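Local coordinates for RNA-binding protein RMD9, mitochondrial (Saccharomyces cerevisiae S288C, PDB 7A9X), which binds a dodecameric RNA motif in the 3'-UTRs of mitochondrial mRNAs and takes part in their processing or stability, at residues R417-I420 with D421-D424; D424-Y427 with T428-I432; K466-E470 with L471-Y475; V489-S492 with Q493-D497. All coordinates share one frame; numbering follows the deposited sequence.

Contact 1 (R417-I420 with D421-D424)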
loop_
_atom_site.group_PDB
_atom_site.type_symbol
_atom_site.label_atom_id
_atom_site.label_comp_id
_atom_site.label_asym_id
_atom_site.label_seq_id
_atom_site.Cartn_x
_atom_site.Cartn_y
_atom_site.Cartn_z
ATOM N N ARG A 417 -22.143 -15.509 -15.534
ATOM C CA ARG A 417 -22.742 -15.706 -14.219
ATOM C C ARG A 417 -22.203 -16.949 -13.523
ATOM O O ARG A 417 -22.183 -17.002 -12.287
ATOM C CB ARG A 417 -24.264 -15.796 -14.352
ATOM C CG ARG A 417 -25.019 -15.898 -13.037
ATOM C CD ARG A 417 -26.514 -16.004 -13.278
ATOM N NE ARG A 417 -27.285 -15.937 -12.039
ATOM C CZ ARG A 417 -27.722 -16.999 -11.371
ATOM N NH1 ARG A 417 -27.465 -18.220 -11.820
ATOM N NH2 ARG A 417 -28.420 -16.841 -10.254
ATOM N N SER A 418 -21.765 -17.946 -14.295
ATOM C CA SER A 418 -21.288 -19.195 -13.709
ATOM C C SER A 418 -20.102 -18.959 -12.782
ATOM O O SER A 418 -20.001 -19.590 -11.724
ATOM C CB SER A 418 -20.902 -20.175 -14.816
ATOM O OG SER A 418 -19.791 -19.682 -15.546
ATOM N N ILE A 419 -19.190 -18.062 -13.163
ATOM C CA ILE A 419 -18.026 -17.808 -12.325
ATOM C C ILE A 419 -18.413 -17.053 -11.059
ATOM O O ILE A 419 -17.731 -17.170 -10.033
ATOM C CB ILE A 419 -16.944 -17.057 -13.129
ATOM C CG1 ILE A 419 -15.583 -17.189 -12.442
ATOM C CG2 ILE A 419 -17.320 -15.593 -13.329
ATOM C CD1 ILE A 419 -15.073 -18.611 -12.383
ATOM N N ILE A 420 -19.510 -16.294 -11.096
ATOM C CA ILE A 420 -19.977 -15.603 -9.899
ATOM C C ILE A 420 -20.534 -16.604 -8.896
ATOM O O ILE A 420 -20.196 -16.573 -7.705
ATOM C CB ILE A 420 -21.022 -14.535 -10.272
ATOM C CG1 ILE A 420 -20.453 -13.578 -11.319
ATOM C CG2 ILE A 420 -21.480 -13.773 -9.037
ATOM C CD1 ILE A 420 -21.445 -12.528 -11.787
ATOM N N ASP A 421 -21.399 -17.510 -9.362
ATOM C CA ASP A 421 -21.940 -18.544 -8.491
ATOM C C ASP A 421 -20.868 -19.527 -8.043
ATOM O O ASP A 421 -20.990 -20.113 -6.961
ATOM C CB ASP A 421 -23.076 -19.286 -9.202
ATOM C CG ASP A 421 -24.202 -18.364 -9.626
ATOM O OD1 ASP A 421 -24.447 -17.361 -8.928
ATOM O OD2 ASP A 421 -24.835 -18.635 -10.665
ATOM N N PHE A 422 -19.821 -19.718 -8.848
ATOM C CA PHE A 422 -18.735 -20.606 -8.454
ATOM C C PHE A 422 -17.961 -20.032 -7.272
ATOM O O PHE A 422 -17.679 -20.743 -6.302
ATOM C CB PHE A 422 -17.814 -20.858 -9.649
ATOM C CG PHE A 422 -16.593 -21.673 -9.322
ATOM C CD1 PHE A 422 -16.681 -23.047 -9.147
ATOM C CD2 PHE A 422 -15.354 -21.065 -9.200
ATOM C CE1 PHE A 422 -15.553 -23.801 -8.848
ATOM C CE2 PHE A 422 -14.221 -21.808 -8.904
ATOM C CZ PHE A 422 -14.318 -23.177 -8.727
ATOM N N ILE A 423 -17.622 -18.741 -7.329
ATOM C CA ILE A 423 -16.884 -18.121 -6.233
ATOM C C ILE A 423 -17.757 -18.018 -4.990
ATOM O O ILE A 423 -17.301 -18.287 -3.871
ATOM C CB ILE A 423 -16.348 -16.740 -6.653
ATOM C CG1 ILE A 423 -15.412 -16.871 -7.852
ATOM C CG2 ILE A 423 -15.615 -16.076 -5.490
ATOM C CD1 ILE A 423 -14.292 -17.840 -7.622
ATOM N N ASP A 424 -19.019 -17.616 -5.163
ATOM C CA ASP A 424 -19.933 -17.513 -4.030
ATOM C C ASP A 424 -20.070 -18.851 -3.317
ATOM O O ASP A 424 -20.086 -18.910 -2.082
ATOM C CB ASP A 424 -21.297 -17.013 -4.510
ATOM C CG ASP A 424 -22.137 -16.433 -3.391
ATOM O OD1 ASP A 424 -21.688 -16.467 -2.226
ATOM O OD2 ASP A 424 -23.247 -15.934 -3.680
#
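Asp421, Phe422, Ile423 and Asp424 each give their backbone N-H to the carbonyl four residues earlier, so two successive helical turns are joined by i to i+4 bonds, of which Asp421 N to Arg417 O (3.1 Å, 169° at the hydrogen) is the straightest. On the outer side the same spacing pairs opposite charges. Arg417 runs extended from CG to NE with CG anti to its own N (chi1 -176°), which lays the guanidinium beside Asp421, and NH1 comes within 2.9 Å of Asp421 OD2. The carboxylate sits over one face of the guanidinium, the two planes 75° apart, so this salt bridge rests on charge alone and no N-H points at the oxygen. An alanine here would take away this charge and is likely to leave the Asp421 carboxylate without its nearest positive mate, Arg460 being a long, weak ion pair. The helix lies in what is taken to be the seventh pentatricopeptide repeat, where such helices stack in antiparallel pairs. Its branched aliphatic residues suit the inner faces: Ile423 packs on Phe404 and Met407 of helix 401-410, while Ile419 CD1 reaches Phe422 CD2 obliquely at 4.0 Å. Phe422 in turn meets Phe383 of helix 379-396 edge-to-face.

Contact 2 (D424-Y427 with T428-I432)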
loop_
_atom_site.group_PDB
_atom_site.type_symbol
_atom_site.label_atom_id
_atom_site.label_comp_id
_atom_site.label_asym_id
_atom_site.label_seq_id
_atom_site.Cartn_x
_atom_site.Cartn_y
_atom_site.Cartn_z
ATOM N N ASP A 424 -19.019 -17.616 -5.163
ATOM C CA ASP A 424 -19.933 -17.513 -4.030
ATOM C C ASP A 424 -20.070 -18.851 -3.317
ATOM O O ASP A 424 -20.086 -18.910 -2.082
ATOM C CB ASP A 424 -21.297 -17.013 -4.510
ATOM C CG ASP A 424 -22.137 -16.433 -3.391
ATOM O OD1 ASP A 424 -21.688 -16.467 -2.226
ATOM O OD2 ASP A 424 -23.247 -15.934 -3.680
ATOM N N LYS A 425 -20.150 -19.938 -4.086
ATOM C CA LYS A 425 -20.232 -21.272 -3.504
ATOM C C LYS A 425 -18.952 -21.649 -2.768
ATOM O O LYS A 425 -19.009 -22.324 -1.733
ATOM C CB LYS A 425 -20.545 -22.285 -4.605
ATOM C CG LYS A 425 -20.348 -23.742 -4.230
ATOM C CD LYS A 425 -20.560 -24.630 -5.448
ATOM C CE LYS A 425 -20.191 -26.078 -5.169
ATOM N NZ LYS A 425 -20.281 -26.911 -6.400
ATOM N N ASN A 426 -17.794 -21.212 -3.268
ATOM C CA ASN A 426 -16.527 -21.612 -2.666
ATOM C C ASN A 426 -16.263 -20.925 -1.332
ATOM O O ASN A 426 -15.457 -21.431 -0.544
ATOM C CB ASN A 426 -15.377 -21.342 -3.637
ATOM C CG ASN A 426 -15.321 -22.355 -4.766
ATOM O OD1 ASN A 426 -16.332 -22.958 -5.127
ATOM N ND2 ASN A 426 -14.132 -22.555 -5.324
ATOM N N TYR A 427 -16.909 -19.786 -1.063
ATOM C CA TYR A 427 -16.785 -19.170 0.254
ATOM C C TYR A 427 -17.256 -20.120 1.347
ATOM O O TYR A 427 -16.604 -20.255 2.389
ATOM C CB TYR A 427 -17.586 -17.866 0.313
ATOM C CG TYR A 427 -16.984 -16.713 -0.456
ATOM C CD1 TYR A 427 -15.766 -16.166 -0.081
ATOM C CD2 TYR A 427 -17.644 -16.159 -1.546
ATOM C CE1 TYR A 427 -15.213 -15.106 -0.778
ATOM C CE2 TYR A 427 -17.101 -15.100 -2.250
ATOM C CZ TYR A 427 -15.886 -14.577 -1.862
ATOM O OH TYR A 427 -15.347 -13.522 -2.563
ATOM N N THR A 428 -18.388 -20.790 1.122
ATOM C CA THR A 428 -18.915 -21.730 2.102
ATOM C C THR A 428 -18.194 -23.072 2.045
ATOM O O THR A 428 -18.016 -23.718 3.085
ATOM C CB THR A 428 -20.417 -21.927 1.877
ATOM O OG1 THR A 428 -21.054 -20.650 1.759
ATOM C CG2 THR A 428 -21.038 -22.681 3.046
ATOM N N LEU A 429 -17.768 -23.498 0.853
ATOM C CA LEU A 429 -17.122 -24.800 0.712
ATOM C C LEU A 429 -15.816 -24.856 1.493
ATOM O O LEU A 429 -15.549 -25.826 2.210
ATOM C CB LEU A 429 -16.882 -25.112 -0.765
ATOM C CG LEU A 429 -17.803 -26.152 -1.403
ATOM C CD1 LEU A 429 -19.254 -25.703 -1.325
ATOM C CD2 LEU A 429 -17.387 -26.413 -2.842
ATOM N N TYR A 430 -14.986 -23.824 1.364
ATOM C CA TYR A 430 -13.704 -23.773 2.050
ATOM C C TYR A 430 -13.792 -23.116 3.423
ATOM O O TYR A 430 -12.752 -22.883 4.048
ATOM C CB TYR A 430 -12.674 -23.054 1.174
ATOM C CG TYR A 430 -12.326 -23.826 -0.079
ATOM C CD1 TYR A 430 -11.304 -24.767 -0.075
ATOM C CD2 TYR A 430 -13.030 -23.626 -1.260
ATOM C CE1 TYR A 430 -10.987 -25.482 -1.214
ATOM C CE2 TYR A 430 -12.720 -24.337 -2.405
ATOM C CZ TYR A 430 -11.699 -25.263 -2.375
ATOM O OH TYR A 430 -11.385 -25.975 -3.510
ATOM N N HIS A 431 -15.003 -22.829 3.902
ATOM C CA HIS A 431 -15.247 -22.274 5.235
ATOM C C HIS A 431 -14.393 -21.027 5.476
ATOM O O HIS A 431 -13.526 -20.979 6.350
ATOM C CB HIS A 431 -14.996 -23.333 6.312
ATOM C CG HIS A 431 -15.771 -24.597 6.103
ATOM N ND1 HIS A 431 -15.197 -25.747 5.606
ATOM C CD2 HIS A 431 -17.076 -24.891 6.317
ATOM C CE1 HIS A 431 -16.112 -26.696 5.529
ATOM N NE2 HIS A 431 -17.260 -26.202 5.953
ATOM N N ILE A 432 -14.676 -20.011 4.669
ATOM C CA ILE A 432 -13.899 -18.775 4.679
ATOM C C ILE A 432 -14.451 -17.817 5.727
ATOM O O ILE A 432 -15.662 -17.553 5.745
ATOM C CB ILE A 432 -13.900 -18.108 3.295
ATOM C CG1 ILE A 432 -13.571 -19.128 2.206
ATOM C CG2 ILE A 432 -12.904 -16.972 3.267
ATOM C CD1 ILE A 432 -12.192 -19.698 2.322
#
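Tyr430 and Asn426, one turn apart, lie side by side and point the same way. The ring turns its edge to the backbone: Tyr430 CD2 lies 3.3 Å from Asn426 O, which is near the ring plane, and the same oxygen accepts the N-H of Tyr430 at 3.1 Å. A neighbouring pair meets obliquely: the extended chain of Lys425, its CG anti to the backbone N (chi1 166°), brings CE to 3.7 Å from Leu429 CD2, an aliphatic contact made by a residue exposed at the surface. Where the chain turns away, Ile432 folds back; its CB stands at the edge of the Tyr427 ring, 4.3 Å from Tyr427 CD1, and its CG1 rests 3.2 Å from Tyr427 O.

Further out, helices 379-396 and 401-410 receive these groups. Tyr430 also packs on Ile390 and Ser394, so an alanine in its place would probably open a gap against those residues and leave the side chain of Asn426 without its neighbour. The hydroxyl of Tyr427, bonded to Asn405 OD1, gives this buried ring a polar partner, and Arg434 adds a cation-pi contact.

The backbone explains the fold-back: Ile432 N bonds to Tyr427 O (3.0 Å, 165°), and His431 N makes a weaker bond to Thr428 O. With His431 at positive phi as the C-prime residue, this is a Schellman motif, closing the second helix of what is probably the seventh pentatricopeptide repeat.

Contact 3 (K466-E470 with L471-Y475)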
loop_
_atom_site.group_PDB
_atom_site.type_symbol
_atom_site.label_atom_id
_atom_site.label_comp_id
_atom_site.label_asym_id
_atom_site.label_seq_id
_atom_site.Cartn_x
_atom_site.Cartn_y
_atom_site.Cartn_z
ATOM N N LYS A 466 -27.414 -6.779 5.704
ATOM C CA LYS A 466 -27.448 -7.683 6.849
ATOM C C LYS A 466 -26.044 -7.927 7.390
ATOM O O LYS A 466 -25.803 -7.814 8.597
ATOM C CB LYS A 466 -28.117 -9.003 6.460
ATOM C CG LYS A 466 -29.613 -8.888 6.206
ATOM C CD LYS A 466 -30.206 -10.218 5.759
ATOM C CE LYS A 466 -31.702 -10.103 5.499
ATOM N NZ LYS A 466 -32.289 -11.391 5.032
ATOM N N LYS A 467 -25.097 -8.250 6.503
ATOM C CA LYS A 467 -23.729 -8.501 6.945
ATOM C C LYS A 467 -23.077 -7.245 7.508
ATOM O O LYS A 467 -22.184 -7.340 8.358
ATOM C CB LYS A 467 -22.895 -9.062 5.793
ATOM C CG LYS A 467 -21.540 -9.611 6.219
ATOM C CD LYS A 467 -21.695 -10.790 7.170
ATOM C CE LYS A 467 -20.344 -11.349 7.587
ATOM N NZ LYS A 467 -20.483 -12.521 8.496
ATOM N N LEU A 468 -23.501 -6.064 7.051
ATOM C CA LEU A 468 -23.010 -4.826 7.648
ATOM C C LEU A 468 -23.399 -4.743 9.118
ATOM O O LEU A 468 -22.558 -4.467 9.981
ATOM C CB LEU A 468 -23.550 -3.617 6.880
ATOM C CG LEU A 468 -22.966 -3.335 5.495
ATOM C CD1 LEU A 468 -23.569 -2.066 4.913
ATOM C CD2 LEU A 468 -21.449 -3.236 5.553
ATOM N N ASN A 469 -24.673 -4.994 9.424
ATOM C CA ASN A 469 -25.126 -4.926 10.809
ATOM C C ASN A 469 -24.629 -6.114 11.624
ATOM O O ASN A 469 -24.424 -5.984 12.837
ATOM C CB ASN A 469 -26.651 -4.837 10.859
ATOM C CG ASN A 469 -27.184 -3.603 10.156
ATOM O OD1 ASN A 469 -26.503 -2.581 10.068
ATOM N ND2 ASN A 469 -28.406 -3.693 9.648
ATOM N N GLU A 470 -24.432 -7.272 10.986
ATOM C CA GLU A 470 -23.875 -8.421 11.695
ATOM C C GLU A 470 -22.462 -8.132 12.185
ATOM O O GLU A 470 -22.083 -8.539 13.290
ATOM C CB GLU A 470 -23.878 -9.656 10.795
ATOM C CG GLU A 470 -25.247 -10.258 10.550
ATOM C CD GLU A 470 -25.192 -11.453 9.617
ATOM O OE1 GLU A 470 -24.124 -12.098 9.538
ATOM O OE2 GLU A 470 -26.212 -11.739 8.957
ATOM N N LEU A 471 -21.666 -7.435 11.375
ATOM C CA LEU A 471 -20.309 -7.061 11.740
ATOM C C LEU A 471 -20.239 -5.703 12.429
ATOM O O LEU A 471 -19.155 -5.114 12.514
ATOM C CB LEU A 471 -19.410 -7.078 10.504
ATOM C CG LEU A 471 -19.320 -8.437 9.810
ATOM C CD1 LEU A 471 -18.314 -8.396 8.675
ATOM C CD2 LEU A 471 -18.961 -9.526 10.808
ATOM N N GLY A 472 -21.370 -5.192 12.911
ATOM C CA GLY A 472 -21.373 -3.985 13.711
ATOM C C GLY A 472 -21.056 -2.706 12.973
ATOM O O GLY A 472 -20.662 -1.724 13.608
ATOM N N GLN A 473 -21.215 -2.680 11.652
ATOM C CA GLN A 473 -20.989 -1.447 10.908
ATOM C C GLN A 473 -22.023 -0.399 11.294
ATOM O O GLN A 473 -23.209 -0.699 11.465
ATOM C CB GLN A 473 -21.038 -1.711 9.402
ATOM C CG GLN A 473 -19.683 -2.020 8.777
ATOM C CD GLN A 473 -18.790 -0.794 8.669
ATOM O OE1 GLN A 473 -18.288 -0.284 9.671
ATOM N NE2 GLN A 473 -18.588 -0.316 7.445
ATOM N N GLN A 474 -21.563 0.845 11.431
ATOM C CA GLN A 474 -22.434 1.918 11.895
ATOM C C GLN A 474 -23.473 2.280 10.842
ATOM O O GLN A 474 -24.681 2.153 11.074
ATOM C CB GLN A 474 -21.594 3.138 12.270
ATOM C CG GLN A 474 -20.325 2.796 13.022
ATOM C CD GLN A 474 -19.307 3.915 12.977
ATOM O OE1 GLN A 474 -18.118 3.679 12.766
ATOM N NE2 GLN A 474 -19.772 5.143 13.173
ATOM N N TYR A 475 -23.021 2.736 9.675
ATOM C CA TYR A 475 -23.918 3.230 8.641
ATOM C C TYR A 475 -23.455 2.682 7.293
ATOM O O TYR A 475 -22.566 1.829 7.215
ATOM C CB TYR A 475 -23.970 4.763 8.674
ATOM C CG TYR A 475 -24.130 5.330 10.070
ATOM C CD1 TYR A 475 -25.354 5.279 10.730
ATOM C CD2 TYR A 475 -23.055 5.909 10.732
ATOM C CE1 TYR A 475 -25.499 5.792 12.012
ATOM C CE2 TYR A 475 -23.190 6.425 12.011
ATOM C CZ TYR A 475 -24.414 6.364 12.646
ATOM O OH TYR A 475 -24.553 6.875 13.917
#
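A Schellman motif ends helix 454-470, at the close of the probable eighth pentatricopeptide repeat, and turns the chain into the loop before helix 478-486. Its two bonds lie one within the other: Gln473 N reaches back to Leu468 O (2.8 Å, 153° at the hydrogen), and inside this longer link Gly472 N meets Asn469 O at 3.2 Å, from well above the carbonyl plane. Gly472 is the C-prime residue, and its positive phi (70°) is a conformation that glycine adopts without strain. Ahead of the turn, Leu471 N still makes a regular helical bond to Lys467 O.

Two side-chain pairs flank the turn. Lys467 bends at chi2 (63°), which swings CE across Leu471 to 3.7 Å from CD1; beyond it NZ forms a long salt bridge with Glu470 OE1. On the neighbouring side Leu468 CD2 meets the aliphatic CG of Gln473 at 3.9 Å, and Leu468, Leu471 and Gln473 all touch Ile436 of helix 436-445.

The lysine and glutamine thus lend methylene groups to leucines, while NZ of the lysine also has its long ion pair. Because Schellman bonding engages two carbonyls of the last turn, the helix can stop at an exposed surface with Leu468 O and Asn469 O still paired.

Contact 4 (V489-S492 with Q493-D497)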
loop_
_atom_site.group_PDB
_atom_site.type_symbol
_atom_site.label_atom_id
_atom_site.label_comp_id
_atom_site.label_asym_id
_atom_site.label_seq_id
_atom_site.Cartn_x
_atom_site.Cartn_y
_atom_site.Cartn_z
ATOM N N VAL A 489 -26.745 1.447 -12.606
ATOM C CA VAL A 489 -26.548 2.597 -13.485
ATOM C C VAL A 489 -25.463 2.316 -14.517
ATOM O O VAL A 489 -25.632 2.594 -15.711
ATOM C CB VAL A 489 -26.214 3.848 -12.653
ATOM C CG1 VAL A 489 -26.040 5.068 -13.554
ATOM C CG2 VAL A 489 -27.289 4.087 -11.615
ATOM N N VAL A 490 -24.329 1.773 -14.070
ATOM C CA VAL A 490 -23.213 1.527 -14.980
ATOM C C VAL A 490 -23.595 0.486 -16.023
ATOM O O VAL A 490 -23.265 0.621 -17.206
ATOM C CB VAL A 490 -21.961 1.112 -14.185
ATOM C CG1 VAL A 490 -20.768 0.964 -15.112
ATOM C CG2 VAL A 490 -21.669 2.136 -13.103
ATOM N N TRP A 491 -24.308 -0.564 -15.604
ATOM C CA TRP A 491 -24.779 -1.565 -16.557
ATOM C C TRP A 491 -25.747 -0.954 -17.562
ATOM O O TRP A 491 -25.658 -1.231 -18.764
ATOM C CB TRP A 491 -25.433 -2.730 -15.812
ATOM C CG TRP A 491 -26.014 -3.791 -16.711
ATOM C CD1 TRP A 491 -25.388 -4.919 -17.165
ATOM C CD2 TRP A 491 -27.338 -3.821 -17.254
ATOM N NE1 TRP A 491 -26.241 -5.645 -17.960
ATOM C CE2 TRP A 491 -27.444 -4.992 -18.032
ATOM C CE3 TRP A 491 -28.443 -2.969 -17.163
ATOM C CZ2 TRP A 491 -28.612 -5.333 -18.712
ATOM C CZ3 TRP A 491 -29.601 -3.310 -17.838
ATOM C CH2 TRP A 491 -29.677 -4.481 -18.602
ATOM N N SER A 492 -26.673 -0.112 -17.093
ATOM C CA SER A 492 -27.618 0.528 -18.002
ATOM C C SER A 492 -26.907 1.482 -18.953
ATOM O O SER A 492 -27.172 1.475 -20.161
ATOM C CB SER A 492 -28.697 1.265 -17.209
ATOM O OG SER A 492 -29.350 0.395 -16.300
ATOM N N GLN A 493 -26.004 2.315 -18.429
ATOM C CA GLN A 493 -25.212 3.178 -19.297
ATOM C C GLN A 493 -24.389 2.365 -20.288
ATOM O O GLN A 493 -24.233 2.772 -21.445
ATOM C CB GLN A 493 -24.301 4.076 -18.457
ATOM C CG GLN A 493 -23.476 5.074 -19.267
ATOM C CD GLN A 493 -24.323 6.174 -19.885
ATOM O OE1 GLN A 493 -25.155 6.782 -19.213
ATOM N NE2 GLN A 493 -24.115 6.433 -21.172
ATOM N N SER A 494 -23.870 1.212 -19.860
ATOM C CA SER A 494 -23.082 0.373 -20.758
ATOM C C SER A 494 -23.927 -0.136 -21.919
ATOM O O SER A 494 -23.523 -0.035 -23.084
ATOM C CB SER A 494 -22.469 -0.795 -19.987
ATOM O OG SER A 494 -21.854 -1.714 -20.873
ATOM N N LYS A 495 -25.107 -0.686 -21.625
ATOM C CA LYS A 495 -25.951 -1.211 -22.694
ATOM C C LYS A 495 -26.510 -0.095 -23.565
ATOM O O LYS A 495 -26.743 -0.303 -24.762
ATOM C CB LYS A 495 -27.083 -2.055 -22.109
ATOM C CG LYS A 495 -26.603 -3.316 -21.408
ATOM C CD LYS A 495 -25.731 -4.158 -22.329
ATOM C CE LYS A 495 -25.049 -5.283 -21.568
ATOM N NZ LYS A 495 -24.132 -6.069 -22.439
ATOM N N ARG A 496 -26.720 1.092 -22.993
ATOM C CA ARG A 496 -27.165 2.231 -23.790
ATOM C C ARG A 496 -26.085 2.663 -24.775
ATOM O O ARG A 496 -26.370 2.917 -25.952
ATOM C CB ARG A 496 -27.557 3.390 -22.873
ATOM C CG ARG A 496 -27.862 4.688 -23.603
ATOM C CD ARG A 496 -29.193 4.622 -24.343
ATOM N NE ARG A 496 -30.329 4.577 -23.426
ATOM C CZ ARG A 496 -30.856 5.645 -22.834
ATOM N NH1 ARG A 496 -30.347 6.848 -23.062
ATOM N NH2 ARG A 496 -31.889 5.513 -22.011
ATOM N N ASP A 497 -24.834 2.746 -24.310
ATOM C CA ASP A 497 -23.739 3.151 -25.185
ATOM C C ASP A 497 -23.460 2.124 -26.273
ATOM O O ASP A 497 -22.944 2.486 -27.335
ATOM C CB ASP A 497 -22.471 3.402 -24.365
ATOM C CG ASP A 497 -22.631 4.547 -23.385
ATOM O OD1 ASP A 497 -23.487 5.423 -23.633
ATOM O OD2 ASP A 497 -21.904 4.577 -22.372
#
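Gln493 and Val489 are joined by a short, nearly straight backbone bond, N to O at 2.8 Å and 174°, and the same i to i+4 ladder continues through Ser494, Lys495 and Arg496 in helix 489-502, which follows the probable eighth pentatricopeptide repeat. Side-chain bonds brace it. Gln493 NE2 donates an N-H to Asp497 OD2 (3.1 Å) on the syn side of the carboxylate, with the oxygen in the amide plane, and makes a weak second bond to OD1. An amide suits this place because its other end, OE1, accepts Ile574 N. Ser492 OG bonds back to Thr488 O, as a small hydroxyl within a helix readily does, and Arg496 forms a salt bridge with Glu577.

The packing is carried by Trp491 and Lys495, one turn apart, whose side chains cross. The indole has CG anti to its N (chi1 177°), and the lysine bends at chi2 with its CG over one of the indole faces. This is a CH-pi contact: CG lies over the face and CE near NE1, while NZ also makes long, weak ion pairs with Asp450 and Glu498. Trp491 NE1 bonds to Asp450 OD1, and Arg540 adds a cation-pi contact. Lys495 CG stands 4.0 Å from the centroid of the six-membered ring of Trp491, 19° off its normal.

Overall arrangement
Contacts 1 and 2 follow one another on helix 417-429, share Asp424 and have centres 11 Å apart; together they carry the second helix of the probable seventh pentatricopeptide repeat along to its C-terminal end. Contact 3 closes helix 454-470 in the next repeat, its centre 21 Å from that of contact 2, and contact 4 lies later still, on helix 489-502 beyond the eight repeats, 22 Å from contact 1 and about 30 Å from contacts 2 and 3. Contacts 1 and 2 are bridged to the eighth repeat by Arg460 of helix 454-470, which pairs with Asp424. The four thus lie on three helices of an all-helical solenoid, each with its nearest atom about 7 to 10 Å from the bound RNA.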